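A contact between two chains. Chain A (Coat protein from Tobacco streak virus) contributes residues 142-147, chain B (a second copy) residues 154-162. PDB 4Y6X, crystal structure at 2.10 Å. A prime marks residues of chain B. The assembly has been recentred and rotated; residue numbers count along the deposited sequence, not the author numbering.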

# COMPACT_ATOMS: atom_id res chain seq x y z
N LEU A 142 12.02 -8.48 -6.84
CA LEU A 142 11.70 -8.73 -5.46
C LEU A 142 10.29 -9.24 -5.30
O LEU A 142 9.38 -8.76 -5.92
CB LEU A 142 11.79 -7.47 -4.64
CG LEU A 142 13.23 -7.14 -4.34
CD1 LEU A 142 13.38 -5.65 -4.29
CD2 LEU A 142 13.64 -7.80 -3.03
N ALA A 143 10.13 -10.26 -4.48
CA ALA A 143 8.80 -10.65 -4.00
C ALA A 143 8.27 -9.58 -3.09
O ALA A 143 9.01 -8.63 -2.73
CB ALA A 143 8.92 -11.93 -3.25
N GLY A 144 7.03 -9.70 -2.67
CA GLY A 144 6.52 -8.84 -1.57
C GLY A 144 7.44 -8.84 -0.34
O GLY A 144 8.10 -9.83 -0.05
N TYR A 145 7.52 -7.72 0.36
CA TYR A 145 8.24 -7.62 1.63
C TYR A 145 7.34 -8.13 2.71
O TYR A 145 6.13 -7.84 2.68
CB TYR A 145 8.50 -6.18 1.94
CG TYR A 145 9.28 -5.43 0.90
CD1 TYR A 145 10.55 -5.79 0.56
CD2 TYR A 145 8.73 -4.33 0.27
CE1 TYR A 145 11.26 -5.09 -0.38
CE2 TYR A 145 9.40 -3.64 -0.70
CZ TYR A 145 10.68 -4.01 -1.01
OH TYR A 145 11.37 -3.28 -1.94
N TRP A 146 7.87 -8.94 3.63
CA TRP A 146 7.07 -9.44 4.76
C TRP A 146 7.78 -8.96 6.03
O TRP A 146 8.96 -9.13 6.14
CB TRP A 146 6.99 -10.95 4.77
CG TRP A 146 6.12 -11.42 3.75
CD1 TRP A 146 6.46 -11.74 2.49
CD2 TRP A 146 4.70 -11.59 3.84
NE1 TRP A 146 5.35 -12.11 1.77
CE2 TRP A 146 4.26 -12.06 2.58
CE3 TRP A 146 3.78 -11.46 4.86
CZ2 TRP A 146 2.91 -12.33 2.30
CZ3 TRP A 146 2.43 -11.74 4.59
CH2 TRP A 146 2.02 -12.19 3.32
N ILE A 147 7.04 -8.37 6.96
CA ILE A 147 7.55 -7.84 8.17
C ILE A 147 6.71 -8.36 9.33
O ILE A 147 5.48 -8.29 9.28
CB ILE A 147 7.50 -6.33 8.12
CG1 ILE A 147 8.13 -5.87 6.85
CG2 ILE A 147 8.25 -5.72 9.28
CD1 ILE A 147 7.90 -4.41 6.56
N PRO B 154 -5.71 -15.43 8.80
CA PRO B 154 -4.52 -14.71 9.31
C PRO B 154 -3.39 -14.64 8.27
O PRO B 154 -3.10 -15.58 7.57
CB PRO B 154 -4.07 -15.55 10.50
CG PRO B 154 -5.32 -16.29 10.90
CD PRO B 154 -6.07 -16.57 9.64
N LEU B 155 -2.82 -13.48 8.13
CA LEU B 155 -1.89 -13.24 7.06
C LEU B 155 -0.56 -14.01 7.33
O LEU B 155 -0.05 -14.03 8.45
CB LEU B 155 -1.71 -11.75 6.95
CG LEU B 155 -1.07 -11.21 5.71
CD1 LEU B 155 -1.88 -11.61 4.49
CD2 LEU B 155 -0.96 -9.70 5.83
N MET B 156 -0.03 -14.67 6.30
CA MET B 156 1.14 -15.53 6.49
C MET B 156 1.90 -15.48 5.20
O MET B 156 1.26 -15.56 4.16
CB MET B 156 0.69 -16.97 6.78
CG MET B 156 1.61 -17.78 7.73
SD MET B 156 1.70 -17.38 9.51
CE MET B 156 2.49 -18.86 10.14
N PRO B 157 3.26 -15.46 5.23
CA PRO B 157 3.96 -15.55 3.94
C PRO B 157 3.73 -16.90 3.25
O PRO B 157 3.45 -17.88 3.92
CB PRO B 157 5.46 -15.38 4.31
CG PRO B 157 5.47 -14.87 5.74
CD PRO B 157 4.20 -15.42 6.36
N PRO B 158 3.86 -16.97 1.93
CA PRO B 158 3.67 -18.28 1.29
C PRO B 158 4.67 -19.27 1.83
O PRO B 158 5.78 -18.91 2.26
CB PRO B 158 3.94 -18.02 -0.20
CG PRO B 158 4.14 -16.55 -0.38
CD PRO B 158 4.09 -15.86 0.97
N GLU B 159 4.29 -20.53 1.82
CA GLU B 159 5.10 -21.62 2.35
C GLU B 159 6.49 -21.69 1.67
O GLU B 159 7.48 -22.01 2.31
CB GLU B 159 4.35 -22.95 2.14
N ASP B 160 6.56 -21.38 0.39
CA ASP B 160 7.83 -21.42 -0.30
C ASP B 160 8.61 -20.09 -0.23
O ASP B 160 9.57 -19.89 -0.97
CB ASP B 160 7.64 -21.88 -1.77
CG ASP B 160 6.53 -21.14 -2.50
OD1 ASP B 160 5.73 -20.42 -1.85
OD2 ASP B 160 6.46 -21.29 -3.74
N PHE B 161 8.26 -19.20 0.70
CA PHE B 161 8.99 -17.95 0.76
C PHE B 161 10.47 -18.08 1.15
O PHE B 161 11.33 -17.34 0.60
CB PHE B 161 8.32 -16.95 1.64
CG PHE B 161 8.75 -15.53 1.38
CD1 PHE B 161 9.86 -15.02 1.96
CD2 PHE B 161 8.07 -14.77 0.46
CE1 PHE B 161 10.27 -13.71 1.68
CE2 PHE B 161 8.43 -13.49 0.21
CZ PHE B 161 9.52 -12.95 0.83
N LEU B 162 10.79 -18.99 2.06
CA LEU B 162 12.16 -19.08 2.57
C LEU B 162 12.96 -20.24 1.97
O LEU B 162 13.91 -20.68 2.57
CB LEU B 162 12.20 -19.10 4.11
CG LEU B 162 11.78 -17.83 4.80
CD1 LEU B 162 11.66 -18.05 6.31
CD2 LEU B 162 12.73 -16.66 4.50

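Residues 142-147 of chain A leave a short loop and enter a strand at Tyr145. The facing stretch of chain B, residues 154-162, has no regular helix or strand. Its first part, from Leu155′ to Pro158′, is extended, with psi angles between 136° and 156°. After Pro158′ the chain turns. The N of Phe161′ donates a hydrogen bond to the O of Pro158′ at 2.9 Å, which closes this turn. The two backbones stay well apart. The CA atoms of Trp146 and Pro157′ lie 6.9 Å from each other, and those of Ala143 and Phe161′ lie 8.7 Å apart. No hydrogen bond crosses between the stretches. Every close contact involves at least one side chain.

Trp146 is the centre of it. Its CA-to-CB bond points toward chain B, whereas that of Tyr145 points away, as expected for neighbours in a strand. Tyr145 takes no part. Trp146 has chi1 in the m well and chi2 at 90°. It has the largest covered area of any residue here, 133 Å² of its surface.

Pro157′ sits over one face of the indole. Its CA is 3.7 Å from the centroid of the six-membered ring of Trp146 and only 11° off the ring normal. This is a CH-pi contact: the polarised C-H group of a proline CA suits an electron-rich indole. The proline ring also packs here, with CG of Pro157′ 3.9 Å from CD2 of Trp146.

Other residues line the indole. At its edge, CG of Leu155′ approaches CZ3 of Trp146 at 3.7 Å. The CA-to-CB bond of Leu155′ points sideways, but the end of the side chain comes nearer. The CA-to-CB bond of Met156′ points away, and its contact is made by the backbone: its O lies 3.6 Å from CH2 of Trp146. CD of Pro158′ lies 4.0 Å from CZ2 of Trp146.

Phe161′ meets another part of the indole edge. CD1 of Trp146 lies over one face of the Phe161′ ring, 3.5 Å from its CE2. The five-membered ring of Trp146 and the Phe161′ ring have centroids 4.8 Å apart and planes at 79°. The pair is edge-to-face, with the tryptophan supplying the edge.

Phe161′ also reaches the loop before the strand. Its CE2 is 3.8 Å from CB of Ala143, an apolar contact. Its CZ is 3.5 Å from O of Gly144, which lies near the plane of the phenyl ring. There the weakly positive ring edge faces a carbonyl oxygen, a favourable arrangement.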